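Local coordinates for protein putative HTH-type transcriptional regulator PF0864 (Pyrococcus furiosus, PDB 2IA0) that probably binds specific DNA sequences as a transcriptional regulator of the AsnC family, through a winged helix-turn-helix domain, at the interface of chains A and B. Residues are numbered along the deposited sequence; one frame, centred on the assembly and turned at random. Chains: chain A/B, Putative HTH-type transcriptional regulator PF0864.

Contact 1: the interface of chains A and B. Residues chain A 62-63, 167; chain B 67-69, 73, 163.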
loop_
_atom_site.group_PDB
_atom_site.type_symbol
_atom_site.label_atom_id
_atom_site.label_comp_id
_atom_site.label_asym_id
_atom_site.label_seq_id
_atom_site.Cartn_x
_atom_site.Cartn_y
_atom_site.Cartn_z
ATOM N N GLU A 62 1.184 11.109 -9.797
ATOM C CA GLU A 62 2.565 11.050 -9.338
ATOM C C GLU A 62 3.409 10.077 -10.153
ATOM O O GLU A 62 4.581 10.365 -10.443
ATOM C CB GLU A 62 2.670 10.697 -7.853
ATOM C CG GLU A 62 4.123 10.715 -7.377
ATOM C CD GLU A 62 4.319 9.965 -6.093
ATOM O OE1 GLU A 62 3.964 10.548 -5.030
ATOM O OE2 GLU A 62 4.833 8.796 -6.152
ATOM N N ARG A 63 2.830 8.942 -10.545
ATOM C CA ARG A 63 3.651 7.875 -11.111
ATOM C C ARG A 63 2.756 6.800 -11.680
ATOM O O ARG A 63 1.666 6.620 -11.191
ATOM C CB ARG A 63 4.543 7.275 -10.005
ATOM C CG ARG A 63 5.611 6.291 -10.467
ATOM C CD ARG A 63 6.843 6.370 -9.559
ATOM N NE ARG A 63 6.603 5.672 -8.305
ATOM C CZ ARG A 63 6.486 4.349 -8.226
ATOM N NH1 ARG A 63 6.597 3.607 -9.324
ATOM N NH2 ARG A 63 6.259 3.770 -7.061
ATOM N N PHE A 167 1.247 -4.392 -5.183
ATOM C CA PHE A 167 1.949 -3.126 -5.337
ATOM C C PHE A 167 3.334 -3.070 -4.616
ATOM O O PHE A 167 4.326 -2.627 -5.201
ATOM C CB PHE A 167 1.036 -1.959 -4.916
ATOM C CG PHE A 167 1.727 -0.631 -4.920
ATOM C CD1 PHE A 167 2.140 -0.048 -6.127
ATOM C CD2 PHE A 167 2.008 0.027 -3.714
ATOM C CE1 PHE A 167 2.821 1.184 -6.132
ATOM C CE2 PHE A 167 2.673 1.242 -3.704
ATOM C CZ PHE A 167 3.085 1.826 -4.922
ATOM N N ILE B 67 -0.045 6.094 -9.281
ATOM C CA ILE B 67 0.068 6.607 -7.925
ATOM C C ILE B 67 -0.362 8.068 -7.944
ATOM O O ILE B 67 0.082 8.836 -8.814
ATOM C CB ILE B 67 1.518 6.383 -7.347
ATOM C CG1 ILE B 67 1.765 4.875 -7.159
ATOM C CG2 ILE B 67 1.685 7.053 -5.971
ATOM C CD1 ILE B 67 3.174 4.525 -7.264
ATOM N N LEU B 68 -1.303 8.411 -7.057
ATOM C CA LEU B 68 -1.748 9.795 -6.821
ATOM C C LEU B 68 -0.797 10.563 -5.882
ATOM O O LEU B 68 -0.178 9.983 -4.985
ATOM C CB LEU B 68 -3.164 9.822 -6.237
ATOM C CG LEU B 68 -4.315 9.101 -6.953
ATOM C CD1 LEU B 68 -5.556 9.234 -6.077
ATOM C CD2 LEU B 68 -4.574 9.612 -8.410
ATOM N N GLY B 69 -0.670 11.869 -6.076
ATOM C CA GLY B 69 0.251 12.626 -5.239
ATOM C C GLY B 69 -0.434 13.757 -4.514
ATOM O O GLY B 69 -1.639 13.718 -4.278
ATOM N N LYS B 73 -3.498 12.682 -1.594
ATOM C CA LYS B 73 -3.086 11.826 -0.472
ATOM C C LYS B 73 -3.609 12.490 0.803
ATOM O O LYS B 73 -3.351 13.682 1.016
ATOM C CB LYS B 73 -1.559 11.727 -0.323
ATOM C CG LYS B 73 -0.746 11.041 -1.416
ATOM C CD LYS B 73 0.727 10.972 -0.939
ATOM C CE LYS B 73 1.764 11.218 -2.061
ATOM N NZ LYS B 73 1.872 10.145 -3.124
ATOM N N ASP B 163 4.736 5.544 -1.053
ATOM C CA ASP B 163 3.777 5.524 -2.176
ATOM C C ASP B 163 2.470 4.797 -1.920
ATOM O O ASP B 163 1.540 4.915 -2.717
ATOM C CB ASP B 163 4.408 4.871 -3.406
ATOM C CG ASP B 163 5.435 5.732 -4.056
ATOM O OD1 ASP B 163 5.643 6.878 -3.599
ATOM O OD2 ASP B 163 6.042 5.252 -5.030
#

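Contact 2: the interface of chains A and B. Residues chain A 115-117, 122; chain B 153-156.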
loop_
_atom_site.group_PDB
_atom_site.type_symbol
_atom_site.label_atom_id
_atom_site.label_comp_id
_atom_site.label_asym_id
_atom_site.label_seq_id
_atom_site.Cartn_x
_atom_site.Cartn_y
_atom_site.Cartn_z
ATOM N N LYS A 115 6.773 5.256 11.358
ATOM C CA LYS A 115 6.967 5.665 12.730
ATOM C C LYS A 115 5.620 6.211 13.229
ATOM O O LYS A 115 4.959 6.983 12.530
ATOM C CB LYS A 115 8.094 6.717 12.783
ATOM C CG LYS A 115 8.412 7.290 14.161
ATOM C CD LYS A 115 9.307 8.499 14.027
ATOM C CE LYS A 115 9.429 9.174 15.376
ATOM N NZ LYS A 115 10.474 10.226 15.386
ATOM N N SER A 116 5.205 5.771 14.420
ATOM C CA SER A 116 3.986 6.274 15.058
ATOM C C SER A 116 4.335 6.946 16.377
ATOM O O SER A 116 4.903 6.325 17.281
ATOM C CB SER A 116 2.948 5.162 15.283
ATOM O OG SER A 116 1.833 5.667 16.012
ATOM N N GLY A 117 3.992 8.225 16.468
ATOM C CA GLY A 117 4.338 9.049 17.614
ATOM C C GLY A 117 5.844 9.166 17.762
ATOM O O GLY A 117 6.593 9.111 16.777
ATOM N N ILE A 122 6.014 0.733 12.998
ATOM C CA ILE A 122 5.015 -0.089 12.352
ATOM C C ILE A 122 5.673 -0.678 11.106
ATOM O O ILE A 122 6.260 0.056 10.323
ATOM C CB ILE A 122 3.831 0.825 11.969
ATOM C CG1 ILE A 122 3.168 1.372 13.241
ATOM C CG2 ILE A 122 2.849 0.121 11.073
ATOM C CD1 ILE A 122 2.247 2.498 12.977
ATOM N N PHE B 153 -2.884 4.127 16.024
ATOM C CA PHE B 153 -1.489 4.454 15.743
ATOM C C PHE B 153 -1.442 5.509 14.665
ATOM O O PHE B 153 -1.418 5.180 13.475
ATOM C CB PHE B 153 -0.687 3.213 15.303
ATOM C CG PHE B 153 -0.717 2.073 16.295
ATOM C CD1 PHE B 153 -0.027 2.156 17.490
ATOM C CD2 PHE B 153 -1.444 0.915 16.020
ATOM C CE1 PHE B 153 -0.058 1.094 18.413
ATOM C CE2 PHE B 153 -1.474 -0.153 16.925
ATOM C CZ PHE B 153 -0.787 -0.059 18.123
ATOM N N PRO B 154 -1.450 6.791 15.073
ATOM C CA PRO B 154 -1.284 7.887 14.109
ATOM C C PRO B 154 0.095 7.757 13.428
ATOM O O PRO B 154 1.089 7.483 14.087
ATOM C CB PRO B 154 -1.327 9.149 14.990
ATOM C CG PRO B 154 -1.965 8.719 16.296
ATOM C CD PRO B 154 -1.604 7.267 16.467
ATOM N N ILE B 155 0.152 7.938 12.121
ATOM C CA ILE B 155 1.396 7.717 11.394
ATOM C C ILE B 155 2.138 9.034 11.224
ATOM O O ILE B 155 1.679 9.932 10.528
ATOM C CB ILE B 155 1.130 6.960 10.047
ATOM C CG1 ILE B 155 0.675 5.520 10.366
ATOM C CG2 ILE B 155 2.371 6.945 9.180
ATOM C CD1 ILE B 155 -0.021 4.886 9.277
ATOM N N THR B 156 3.284 9.156 11.889
ATOM C CA THR B 156 3.968 10.433 11.921
ATOM C C THR B 156 4.925 10.624 10.736
ATOM O O THR B 156 4.949 11.707 10.158
ATOM C CB THR B 156 4.532 10.791 13.336
ATOM O OG1 THR B 156 5.391 9.752 13.796
ATOM C CG2 THR B 156 3.378 10.942 14.326
#

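Contact 1: the interface of chains A and B
A:Arg63 and B:Ile67 pair as an antiparallel beta bridge, part of a two-fold symmetric interface in which a strand of one copy of this AsnC-family protein pairs with a strand of the other and ties the two together; dimers are typical of the family. The amide N of B:Ile67 gives a nearly straight hydrogen bond to the carbonyl O of A:Arg63 (2.6 Å). The O of B:Ile67 is shared by two donors, the N of A:Glu62 at 2.7 Å and, more loosely, the N of A:Arg63.

Side chains flank this bridge with charge and with carbon. A:Arg63 lies alongside B:Ile67, pointing the same way, and its chain bends at chi2 and chi3 so that the guanidinium comes over the CD1 methyl of B:Ile67, which packs against one face toward the rim. In the guanidinium plane, NH2 of A:Arg63 meets the carboxylate OD2 of B:Asp163 nearly along its C-O axis, a salt bridge of 2.5 Å that is almost straight at the hydrogen (176°). The two planes are 36° apart, and this strong bond runs end-on to one oxygen. An alanine here would probably leave the carboxylate of B:Asp163 without its cationic partner and strip the B:Ile67 methyl of its flat cover. A:Phe167 crosses B:Ile67 at about a right angle, its CE1 lying 3.5 Å from the CD1 of B:Ile67, while the CB of B:Asp163 sits at the ring edge. The branched aliphatic B:Ile67 thus suits a corner formed by the guanidinium of A:Arg63 and the ring of A:Phe167.

A:Glu62, with CG anti to its backbone N (chi1 -177°), carries its carboxylate to B:Lys73. The amine NZ of B:Lys73 meets OE1 of A:Glu62 from above the carboxylate plane at 2.9 Å. It also bonds the carbonyl O of B:Leu68, which anchors the lysine tip. This charge probably offsets the closeness of the A:Glu62 and B:Asp163 carboxylates.

In the fold, strand 61-68 of each chain follows helix 45-57 of the DNA-binding region, and helix 164-168 of chain A brings A:Phe167 from near the C-terminus.

Contact 2: the interface of chains A and B
A:Ser116 and B:Thr156 turn their hydroxyls toward backbone carbonyls of the opposite chain, on the two-fold symmetric interface between the C-terminal alpha+beta domains. The hydroxyl of A:Ser116 stands anti to its own backbone N (chi1 175°), which directs it across to B:Pro154. OG of A:Ser116 donates a hydrogen bond of 2.7 Å to the carbonyl O of B:Pro154, from a position tilted 29° out of the carbonyl plane. Proline has no backbone N-H to give, but its carbonyl remains a good acceptor, and a small hydroxyl side chain can approach it closely.

Next to this bond, the backbone N of B:Thr156 donates to the carbonyl O of A:Lys115 (2.8 Å). The OG1 of B:Thr156 lies between its backbone N and carbonyl carbon (chi1 56°), a rotation that brings it near the same A:Lys115 oxygen and the O of A:Gly117, though both hydroxyl bonds are weak. The other branch of B:Thr156, CG2, rests 3.9 Å from the CA of A:Gly117, whose backbone, with positive phi and psi of -150°, suits a residue without a side chain. The long aliphatic part of A:Lys115 passes obliquely by the threonine.

On the other flank, A:Ile122 reaches over tip first: its CD1 methyl lies 3.8 Å from the CB of B:Phe153, so the phenylalanine's methylene makes this apolar contact. Together, hydroxyl, main-chain and methyl contacts join the end of strand 110-116 to the strand end and loop of the partner, helping hold the C-terminal domains as a dimer.

The centres of contact 1 and contact 2 are about 20 Å apart, and they share no residues or strands. Contact 1 uses strand 61-68 and the region around helix 164-168, whereas contact 2 uses strands 110-116 and 120-127 against the end of strand 149-154 and the loop after it. Contact 1 thus joins the strand after the DNA-binding helices to residues near the C-terminus, while contact 2 lies wholly in the C-terminal part. Each contact has a twin with the chains exchanged. This spread of attachments would be expected to restrict how the subunits turn against each other and help set the placement of the paired helix-turn-helix units.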